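Local coordinates for protein N-acetylglucosamine 2-epimerase (Xylella fastidiosa, PDB 3GT5) that probably acts as an isomerase that epimerises N-acetylglucosamine or a related sugar at C2, at residues Q250-K255 against D376-G381; D9-H14 against H384-V389; T13-T18 against L66-A71. All coordinates share one frame; numbering follows the deposited sequence.

Interaction 1 (Q250-K255 against D376-G381); sequences QTEWAK and DYHTMG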
loop_
_atom_site.group_PDB
_atom_site.type_symbol
_atom_site.label_atom_id
_atom_site.label_comp_id
_atom_site.label_asym_id
_atom_site.label_seq_id
_atom_site.Cartn_x
_atom_site.Cartn_y
_atom_site.Cartn_z
ATOM N N GLN A 250 -4.771 -5.842 8.596
ATOM C CA GLN A 250 -5.026 -7.261 8.784
ATOM C C GLN A 250 -5.468 -7.848 7.436
ATOM O O GLN A 250 -5.034 -8.943 7.038
ATOM C CB GLN A 250 -6.063 -7.542 9.880
ATOM C CG GLN A 250 -5.896 -6.700 11.119
ATOM C CD GLN A 250 -4.531 -6.810 11.746
ATOM O OE1 GLN A 250 -4.025 -7.928 11.918
ATOM N NE2 GLN A 250 -3.967 -5.681 12.169
ATOM N N THR A 251 -6.383 -7.130 6.769
ATOM C CA THR A 251 -6.891 -7.590 5.475
ATOM C C THR A 251 -5.827 -7.485 4.388
ATOM O O THR A 251 -5.731 -8.362 3.517
ATOM C CB THR A 251 -8.198 -6.921 5.084
ATOM O OG1 THR A 251 -7.979 -5.517 4.851
ATOM C CG2 THR A 251 -9.258 -7.173 6.225
ATOM N N GLU A 252 -5.026 -6.427 4.438
ATOM C CA GLU A 252 -3.904 -6.295 3.500
ATOM C C GLU A 252 -2.950 -7.459 3.645
ATOM O O GLU A 252 -2.471 -7.994 2.639
ATOM C CB GLU A 252 -3.180 -4.983 3.734
ATOM C CG GLU A 252 -2.073 -4.658 2.745
ATOM C CD GLU A 252 -1.675 -3.177 2.703
ATOM O OE1 GLU A 252 -2.197 -2.305 3.482
ATOM O OE2 GLU A 252 -0.795 -2.831 1.877
ATOM N N TRP A 253 -2.642 -7.857 4.872
ATOM C CA TRP A 253 -1.813 -9.064 5.065
ATOM C C TRP A 253 -2.502 -10.325 4.520
ATOM O O TRP A 253 -1.846 -11.209 3.937
ATOM C CB TRP A 253 -1.464 -9.247 6.540
ATOM C CG TRP A 253 -0.205 -8.597 6.949
ATOM C CD1 TRP A 253 -0.050 -7.553 7.822
ATOM C CD2 TRP A 253 1.107 -8.931 6.485
ATOM N NE1 TRP A 253 1.270 -7.219 7.927
ATOM C CE2 TRP A 253 2.010 -8.067 7.139
ATOM C CE3 TRP A 253 1.604 -9.889 5.575
ATOM C CZ2 TRP A 253 3.408 -8.101 6.906
ATOM C CZ3 TRP A 253 2.995 -9.929 5.356
ATOM C CH2 TRP A 253 3.870 -9.063 6.035
ATOM N N ALA A 254 -3.814 -10.450 4.728
ATOM C CA ALA A 254 -4.552 -11.586 4.201
ATOM C C ALA A 254 -4.366 -11.679 2.679
ATOM O O ALA A 254 -4.122 -12.780 2.130
ATOM C CB ALA A 254 -6.023 -11.525 4.562
ATOM N N LYS A 255 -4.437 -10.539 2.009
ATOM C CA LYS A 255 -4.191 -10.462 0.566
ATOM C C LYS A 255 -2.761 -10.887 0.211
ATOM O O LYS A 255 -2.541 -11.698 -0.710
ATOM C CB LYS A 255 -4.476 -9.047 0.083
ATOM C CG LYS A 255 -4.356 -8.825 -1.441
ATOM C CD LYS A 255 -4.145 -7.361 -1.832
ATOM C CE LYS A 255 -2.778 -6.866 -1.467
ATOM N NZ LYS A 255 -2.721 -5.437 -1.571
ATOM N N ASP A 376 -4.339 6.869 -5.237
ATOM C CA ASP A 376 -5.234 5.742 -5.557
ATOM C C ASP A 376 -4.504 4.467 -6.051
ATOM O O ASP A 376 -5.080 3.608 -6.727
ATOM C CB ASP A 376 -6.358 6.197 -6.525
ATOM C CG ASP A 376 -7.433 7.006 -5.801
ATOM O OD1 ASP A 376 -8.473 6.418 -5.437
ATOM O OD2 ASP A 376 -7.211 8.197 -5.566
ATOM N N TYR A 377 -3.225 4.365 -5.719
ATOM C CA TYR A 377 -2.493 3.094 -5.757
ATOM C C TYR A 377 -3.265 2.009 -5.010
ATOM O O TYR A 377 -3.404 0.894 -5.511
ATOM C CB TYR A 377 -1.025 3.284 -5.235
ATOM C CG TYR A 377 -0.545 2.177 -4.285
ATOM C CD1 TYR A 377 0.121 1.038 -4.755
ATOM C CD2 TYR A 377 -0.768 2.285 -2.952
ATOM C CE1 TYR A 377 0.579 0.044 -3.866
ATOM C CE2 TYR A 377 -0.343 1.333 -2.061
ATOM C CZ TYR A 377 0.308 0.211 -2.503
ATOM O OH TYR A 377 0.678 -0.692 -1.533
ATOM N N HIS A 378 -3.849 2.314 -3.845
ATOM C CA HIS A 378 -4.568 1.291 -3.121
ATOM C C HIS A 378 -5.852 0.869 -3.835
ATOM O O HIS A 378 -6.193 -0.327 -3.798
ATOM C CB HIS A 378 -5.003 1.737 -1.718
ATOM C CG HIS A 378 -3.925 1.754 -0.699
ATOM N ND1 HIS A 378 -3.460 0.613 -0.088
ATOM C CD2 HIS A 378 -3.256 2.787 -0.133
ATOM C CE1 HIS A 378 -2.560 0.942 0.824
ATOM N NE2 HIS A 378 -2.411 2.254 0.810
ATOM N N THR A 379 -6.586 1.813 -4.449
ATOM C CA THR A 379 -7.878 1.453 -5.017
ATOM C C THR A 379 -7.734 0.790 -6.394
ATOM O O THR A 379 -8.332 -0.249 -6.676
ATOM C CB THR A 379 -8.802 2.675 -5.052
ATOM O OG1 THR A 379 -8.235 3.679 -5.909
ATOM C CG2 THR A 379 -8.915 3.214 -3.656
ATOM N N MET A 380 -6.948 1.403 -7.258
ATOM C CA MET A 380 -6.604 0.777 -8.541
ATOM C C MET A 380 -5.837 -0.520 -8.365
ATOM O O MET A 380 -6.118 -1.504 -9.058
ATOM C CB MET A 380 -5.814 1.735 -9.433
ATOM C CG MET A 380 -6.646 2.917 -10.047
ATOM S SD MET A 380 -5.763 3.994 -11.266
ATOM C CE MET A 380 -4.645 4.848 -10.100
ATOM N N GLY A 381 -4.908 -0.545 -7.427
ATOM C CA GLY A 381 -4.192 -1.786 -7.078
ATOM C C GLY A 381 -5.083 -2.953 -6.644
ATOM O O GLY A 381 -4.839 -4.102 -7.011
HETATM O O HOH W 1 -3.908 -4.953 -4.057
#

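Interaction 2 (D9-H14 against H384-V389); sequences DFLRTH and HEVLNV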
loop_
_atom_site.group_PDB
_atom_site.type_symbol
_atom_site.label_atom_id
_atom_site.label_comp_id
_atom_site.label_asym_id
_atom_site.label_seq_id
_atom_site.Cartn_x
_atom_site.Cartn_y
_atom_site.Cartn_z
ATOM N N ASP A 9 -15.359 -6.122 -16.599
ATOM C CA ASP A 9 -15.927 -4.912 -17.179
ATOM C C ASP A 9 -15.979 -3.798 -16.124
ATOM O O ASP A 9 -15.526 -2.691 -16.355
ATOM C CB ASP A 9 -17.360 -5.233 -17.671
ATOM C CG ASP A 9 -18.080 -4.032 -18.275
ATOM O OD1 ASP A 9 -17.460 -3.301 -19.082
ATOM O OD2 ASP A 9 -19.293 -3.846 -17.965
ATOM N N PHE A 10 -16.538 -4.114 -14.969
ATOM C CA PHE A 10 -16.643 -3.154 -13.904
ATOM C C PHE A 10 -15.234 -2.709 -13.474
ATOM O O PHE A 10 -14.944 -1.500 -13.371
ATOM C CB PHE A 10 -17.401 -3.700 -12.696
ATOM C CG PHE A 10 -17.311 -2.786 -11.537
ATOM C CD1 PHE A 10 -18.093 -1.628 -11.516
ATOM C CD2 PHE A 10 -16.381 -3.007 -10.524
ATOM C CE1 PHE A 10 -17.970 -0.707 -10.515
ATOM C CE2 PHE A 10 -16.254 -2.086 -9.527
ATOM C CZ PHE A 10 -17.031 -0.929 -9.521
ATOM N N LEU A 11 -14.383 -3.683 -13.175
ATOM C CA LEU A 11 -13.045 -3.364 -12.631
ATOM C C LEU A 11 -12.186 -2.535 -13.584
ATOM O O LEU A 11 -11.524 -1.546 -13.189
ATOM C CB LEU A 11 -12.313 -4.646 -12.182
ATOM C CG LEU A 11 -13.066 -5.419 -11.077
ATOM C CD1 LEU A 11 -12.649 -6.890 -10.968
ATOM C CD2 LEU A 11 -12.901 -4.719 -9.737
ATOM N N ARG A 12 -12.189 -2.907 -14.871
ATOM C CA ARG A 12 -11.424 -2.170 -15.863
ATOM C C ARG A 12 -11.941 -0.749 -16.058
ATOM O O ARG A 12 -11.159 0.191 -16.148
ATOM C CB ARG A 12 -11.395 -2.920 -17.218
ATOM C CG ARG A 12 -10.483 -4.176 -17.176
ATOM C CD ARG A 12 -10.478 -5.010 -18.522
ATOM N NE ARG A 12 -10.615 -4.130 -19.692
ATOM C CZ ARG A 12 -9.651 -3.724 -20.536
ATOM N NH1 ARG A 12 -8.378 -4.126 -20.435
ATOM N NH2 ARG A 12 -9.985 -2.891 -21.533
ATOM N N THR A 13 -13.269 -0.613 -16.076
ATOM C CA THR A 13 -13.887 0.683 -16.242
ATOM C C THR A 13 -13.550 1.537 -15.038
ATOM O O THR A 13 -13.262 2.701 -15.191
ATOM C CB THR A 13 -15.425 0.591 -16.446
ATOM O OG1 THR A 13 -15.694 -0.263 -17.572
ATOM C CG2 THR A 13 -16.053 1.984 -16.725
ATOM N N HIS A 14 -13.605 0.956 -13.848
ATOM C CA HIS A 14 -13.310 1.716 -12.644
ATOM C C HIS A 14 -11.874 2.210 -12.618
ATOM O O HIS A 14 -11.621 3.374 -12.264
ATOM C CB HIS A 14 -13.652 0.940 -11.377
ATOM C CG HIS A 14 -13.392 1.723 -10.136
ATOM N ND1 HIS A 14 -13.985 2.953 -9.902
ATOM C CD2 HIS A 14 -12.514 1.528 -9.122
ATOM C CE1 HIS A 14 -13.523 3.445 -8.759
ATOM N NE2 HIS A 14 -12.639 2.589 -8.258
ATOM N N HIS A 384 -6.697 -4.172 -9.849
ATOM C CA HIS A 384 -5.737 -4.968 -10.633
ATOM C C HIS A 384 -5.574 -6.336 -10.007
ATOM O O HIS A 384 -5.469 -7.348 -10.721
ATOM C CB HIS A 384 -4.353 -4.307 -10.731
ATOM C CG HIS A 384 -4.305 -3.068 -11.580
ATOM N ND1 HIS A 384 -4.506 -3.082 -12.945
ATOM C CD2 HIS A 384 -4.025 -1.781 -11.260
ATOM C CE1 HIS A 384 -4.341 -1.857 -13.431
ATOM N NE2 HIS A 384 -4.074 -1.042 -12.426
ATOM N N GLU A 385 -5.543 -6.392 -8.676
ATOM C CA GLU A 385 -5.418 -7.669 -7.999
ATOM C C GLU A 385 -6.660 -8.553 -8.241
ATOM O O GLU A 385 -6.510 -9.726 -8.504
ATOM C CB GLU A 385 -5.176 -7.530 -6.482
ATOM C CG GLU A 385 -4.703 -8.860 -5.827
ATOM C CD GLU A 385 -3.504 -9.469 -6.563
ATOM O OE1 GLU A 385 -2.458 -8.757 -6.753
ATOM O OE2 GLU A 385 -3.642 -10.650 -7.007
ATOM N N VAL A 386 -7.861 -7.984 -8.174
ATOM C CA VAL A 386 -9.067 -8.785 -8.404
ATOM C C VAL A 386 -9.080 -9.282 -9.837
ATOM O O VAL A 386 -9.529 -10.418 -10.079
ATOM C CB VAL A 386 -10.355 -8.055 -8.075
ATOM C CG1 VAL A 386 -11.588 -8.992 -8.283
ATOM C CG2 VAL A 386 -10.296 -7.532 -6.623
ATOM N N LEU A 387 -8.531 -8.491 -10.762
ATOM C CA LEU A 387 -8.428 -8.922 -12.160
ATOM C C LEU A 387 -7.565 -10.189 -12.338
ATOM O O LEU A 387 -7.742 -10.902 -13.321
ATOM C CB LEU A 387 -7.908 -7.824 -13.083
ATOM C CG LEU A 387 -8.999 -6.764 -13.368
ATOM C CD1 LEU A 387 -8.408 -5.488 -13.944
ATOM C CD2 LEU A 387 -10.208 -7.348 -14.216
ATOM N N ASN A 388 -6.669 -10.471 -11.404
ATOM C CA ASN A 388 -5.916 -11.730 -11.428
ATOM C C ASN A 388 -6.720 -12.997 -11.128
ATOM O O ASN A 388 -6.219 -14.098 -11.371
ATOM C CB ASN A 388 -4.741 -11.671 -10.440
ATOM C CG ASN A 388 -3.625 -10.768 -10.892
ATOM O OD1 ASN A 388 -3.443 -10.539 -12.086
ATOM N ND2 ASN A 388 -2.860 -10.233 -9.928
ATOM N N VAL A 389 -7.931 -12.886 -10.588
ATOM C CA VAL A 389 -8.713 -14.067 -10.237
ATOM C C VAL A 389 -10.063 -14.125 -10.927
ATOM O O VAL A 389 -10.841 -14.999 -10.622
ATOM C CB VAL A 389 -8.932 -14.212 -8.691
ATOM C CG1 VAL A 389 -7.588 -14.295 -7.957
ATOM C CG2 VAL A 389 -9.797 -13.054 -8.124
#

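Interaction 3 (T13-T18 against L66-A71); sequences THISDT and LQFGTA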
loop_
_atom_site.group_PDB
_atom_site.type_symbol
_atom_site.label_atom_id
_atom_site.label_comp_id
_atom_site.label_asym_id
_atom_site.label_seq_id
_atom_site.Cartn_x
_atom_site.Cartn_y
_atom_site.Cartn_z
ATOM N N THR A 13 -13.269 -0.613 -16.076
ATOM C CA THR A 13 -13.887 0.683 -16.242
ATOM C C THR A 13 -13.550 1.537 -15.038
ATOM O O THR A 13 -13.262 2.701 -15.191
ATOM C CB THR A 13 -15.425 0.591 -16.446
ATOM O OG1 THR A 13 -15.694 -0.263 -17.572
ATOM C CG2 THR A 13 -16.053 1.984 -16.725
ATOM N N HIS A 14 -13.605 0.956 -13.848
ATOM C CA HIS A 14 -13.310 1.716 -12.644
ATOM C C HIS A 14 -11.874 2.210 -12.618
ATOM O O HIS A 14 -11.621 3.374 -12.264
ATOM C CB HIS A 14 -13.652 0.940 -11.377
ATOM C CG HIS A 14 -13.392 1.723 -10.136
ATOM N ND1 HIS A 14 -13.985 2.953 -9.902
ATOM C CD2 HIS A 14 -12.514 1.528 -9.122
ATOM C CE1 HIS A 14 -13.523 3.445 -8.759
ATOM N NE2 HIS A 14 -12.639 2.589 -8.258
ATOM N N ILE A 15 -10.938 1.342 -12.981
ATOM C CA ILE A 15 -9.552 1.737 -13.070
ATOM C C ILE A 15 -9.369 2.900 -14.084
ATOM O O ILE A 15 -8.685 3.900 -13.847
ATOM C CB ILE A 15 -8.635 0.551 -13.478
ATOM C CG1 ILE A 15 -8.511 -0.484 -12.355
ATOM C CG2 ILE A 15 -7.190 1.118 -13.849
ATOM C CD1 ILE A 15 -8.032 -1.894 -12.839
ATOM N N SER A 16 -10.045 2.801 -15.225
ATOM C CA SER A 16 -9.924 3.805 -16.262
ATOM C C SER A 16 -10.551 5.123 -15.812
ATOM O O SER A 16 -10.068 6.194 -16.149
ATOM C CB SER A 16 -10.531 3.295 -17.575
ATOM O OG SER A 16 -9.708 2.264 -18.119
ATOM N N ASP A 17 -11.611 5.037 -15.012
ATOM C CA ASP A 17 -12.222 6.265 -14.456
ATOM C C ASP A 17 -11.239 6.993 -13.500
ATOM O O ASP A 17 -11.062 8.224 -13.527
ATOM C CB ASP A 17 -13.497 5.967 -13.684
ATOM C CG ASP A 17 -14.659 5.447 -14.552
ATOM O OD1 ASP A 17 -14.713 5.641 -15.784
ATOM O OD2 ASP A 17 -15.557 4.818 -13.963
ATOM N N THR A 18 -10.564 6.228 -12.658
ATOM C CA THR A 18 -9.589 6.824 -11.730
ATOM C C THR A 18 -8.366 7.372 -12.479
ATOM O O THR A 18 -7.871 8.444 -12.207
ATOM C CB THR A 18 -9.208 5.801 -10.675
ATOM O OG1 THR A 18 -10.391 5.361 -9.995
ATOM C CG2 THR A 18 -8.176 6.378 -9.699
ATOM N N LEU A 66 0.252 -1.944 -18.415
ATOM C CA LEU A 66 0.141 -3.409 -18.542
ATOM C C LEU A 66 -1.296 -3.850 -18.829
ATOM O O LEU A 66 -1.533 -4.819 -19.544
ATOM C CB LEU A 66 0.672 -4.125 -17.286
ATOM C CG LEU A 66 2.179 -4.035 -17.076
ATOM C CD1 LEU A 66 2.582 -4.781 -15.807
ATOM C CD2 LEU A 66 3.007 -4.562 -18.304
ATOM N N GLN A 67 -2.259 -3.112 -18.308
ATOM C CA GLN A 67 -3.642 -3.452 -18.547
ATOM C C GLN A 67 -4.168 -2.961 -19.882
ATOM O O GLN A 67 -4.901 -3.704 -20.553
ATOM C CB GLN A 67 -4.499 -2.893 -17.401
ATOM C CG GLN A 67 -5.980 -3.215 -17.490
ATOM C CD GLN A 67 -6.306 -4.699 -17.584
ATOM O OE1 GLN A 67 -7.110 -5.121 -18.448
ATOM N NE2 GLN A 67 -5.701 -5.497 -16.749
ATOM N N PHE A 68 -3.825 -1.732 -20.252
ATOM C CA PHE A 68 -4.458 -1.051 -21.375
ATOM C C PHE A 68 -3.516 -0.831 -22.583
ATOM O O PHE A 68 -3.996 -0.621 -23.711
ATOM C CB PHE A 68 -5.052 0.284 -20.926
ATOM C CG PHE A 68 -6.103 0.142 -19.889
ATOM C CD1 PHE A 68 -7.331 -0.438 -20.205
ATOM C CD2 PHE A 68 -5.887 0.584 -18.598
ATOM C CE1 PHE A 68 -8.323 -0.597 -19.241
ATOM C CE2 PHE A 68 -6.880 0.424 -17.633
ATOM C CZ PHE A 68 -8.100 -0.177 -17.970
ATOM N N GLY A 69 -2.197 -0.848 -22.373
ATOM C CA GLY A 69 -1.222 -0.558 -23.437
ATOM C C GLY A 69 -1.024 0.883 -23.894
ATOM O O GLY A 69 -0.305 1.152 -24.864
ATOM N N THR A 70 -1.608 1.841 -23.188
ATOM C CA THR A 70 -1.610 3.220 -23.642
ATOM C C THR A 70 -0.197 3.810 -23.584
ATOM O O THR A 70 0.402 3.845 -22.524
ATOM C CB THR A 70 -2.535 4.024 -22.720
ATOM O OG1 THR A 70 -3.697 3.224 -22.444
ATOM C CG2 THR A 70 -2.865 5.384 -23.308
ATOM N N ALA A 71 0.318 4.294 -24.710
ATOM C CA ALA A 71 1.683 4.827 -24.783
ATOM C C ALA A 71 1.989 5.965 -23.828
ATOM O O ALA A 71 3.107 6.040 -23.299
ATOM C CB ALA A 71 2.011 5.271 -26.226
#

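Interaction 1 (Q250-K255 against D376-G381)
E252 reaches from helix 247-263 toward two rings at the start of helix 377-387, and its carboxylate is the part that meets both. CG stands anti to the backbone N (chi1 -175°) and the chain runs on nearly straight, so the acid projects into the gap between the two segments, whose nearest CA atoms, those of E252 and H378, are 10.1 Å apart. E252 OE1 lies at the edge of the H378 imidazole, near its plane, 4.2 Å from H378 CE1. E252 OE2 approaches the phenol end of the neighbouring ring, 4.3 Å from Y377 OH. Both separations are too long for hydrogen bonds, and the polar ends have their own partners: H378 ND1 bonds to E314 OE2, and Y377 OH to E180 OE2. The two rings also pack on each other, Y377 CE2 lying 3.5 Å above the centre of one imidazole face with the ring planes inclined by about 60°. The six inner helices of the (alpha/alpha)6 barrel include both of these, with helix 309-326, which carries E314, between them in the order of the ring; the contact sits about 6 Å, centre to centre, from the middle of the chain, in the region where this family is expected to hold its substrate. K255 bends at chi3 (71°) and joins the same network: NZ forms a salt bridge with E314 OE1, and it donates to a water 2.8 Å away that in turn makes a weak bond to G381 O. D376 occupies the N-cap position, but its side chain makes no capping bond; OD1 instead accepts from T379 OG1 and W354 N, while OD2 forms a salt bridge with K374 and a hydrogen bond with Y22 OH.

Interaction 2 (D9-H14 against H384-V389)
L11 is met by V386 and L387, two residues in succession on helix 377-387, and the rotamers decide which branch touches which. In L11, CG sits beside the backbone N (chi1 -60°) and CD1 is carried out at the far end of the chain to V386, where it lies 3.6 Å from V386 CG1 and 3.9 Å from V386 CB. V386 presents that methyl because its CG1 is anti to the backbone N (chi1 -177°). The two side chains cross at about a right angle, one methyl against the flank of the other residue. L387 comes in at the root of L11 instead: L387 CD2 is 4.0 Å from L11 CB and reaches L11 CD1 as well. Its second methyl, CD1, goes to the next residue of the opposing helix, 4.1 Å from R12 CG. Thus the fork of L387 straddles two consecutive residues, and R12 contributes only the aliphatic start of its chain. Beyond CG the arginine bends at chi3, and NH1 bonds to OE1 of Q67 on helix 51-68. No hydrogen bond joins the segments; the evidence for cohesion is the apolar packing, with the CA atoms of L11 and L387 only 7.2 Å apart. Y335 of helix 329-346 touches both L11 and V386 and adds a third helix to the cluster. Away from the interface, N388 ND2 donates to E385 OE2 at 3.1 Å, almost straight at 171° but from above the carboxylate plane; the same oxygen forms a salt bridge with R262. The pattern is helix-on-helix packing in the (alpha/alpha)6 barrel: the first helix of the outer layer, 8-22, rests on the last helix of the inner layer, 377-387, so that the two ends of the chain meet.

Interaction 3 (T13-T18 against L66-A71)
D17 N donates to T13 O at 2.9 Å, the shortest sound polar bond within these segments, and this helical turn holds I15 and S16 facing the phenyl ring of F68. The ring is directed at helix 8-22 with CG beside its own backbone N (chi1 -61°), and F68 supplies most of the area that residues 66-71 contribute. I15 meets it at the rim: I15 CG2 lies in the ring plane, 3.9 Å from F68 CE2, an edge contact and not a CH-pi approach. That methyl is the I15 branch anti to the backbone N, which sets it on the side of F68. S16 OG comes in obliquely near F68 CZ. The modelled separation is implausibly close for an oxygen and an aromatic carbon, and S16 has two conformers, so its exact position there is doubtful; the same hydroxyl makes a weak hydrogen bond to R12 O. From its own helix F68 receives further packing: Q67 CG stands 3.6 Å above the centre of one face. No hydrogen bond crosses between the segments. I15, which is buried, also touches C383 and H384 of helix 377-387, whereas S16 and F68 are partly exposed. Past F68 the chain leaves the helix at G69 with positive phi (75°). On the other side of helix 8-22, T18 OG1 lies 3.8 Å above the H14 ring, toward its rim, while H14 NE2 bonds to W354. The whole is a packing of outer helix 8-22 on the C-terminal end of inner helix 51-68, characteristic of the two concentric helical layers of an (alpha/alpha)6 barrel.

How the interactions relate
From the N terminus, helix 8-22 supplies one side of both interaction 2 and interaction 3, which share T13 and H14. Interaction 3 closes first, a short loop ending at the exit of helix 51-68. Much later interaction 1 opens on helix 247-263 and closes at the start of helix 377-387; it follows interaction 3 in series. Interaction 2 closes last, farther along helix 377-387, and its loop of 369 residues encloses interaction 1. Helices 8-22, 51-68 and 377-387 thus form the seam where the ring of helices closes, bridged by I15 CD1, 3.8 Å from L387 CD1. Interaction 1 extends that seam inward, with M380 packing on T18.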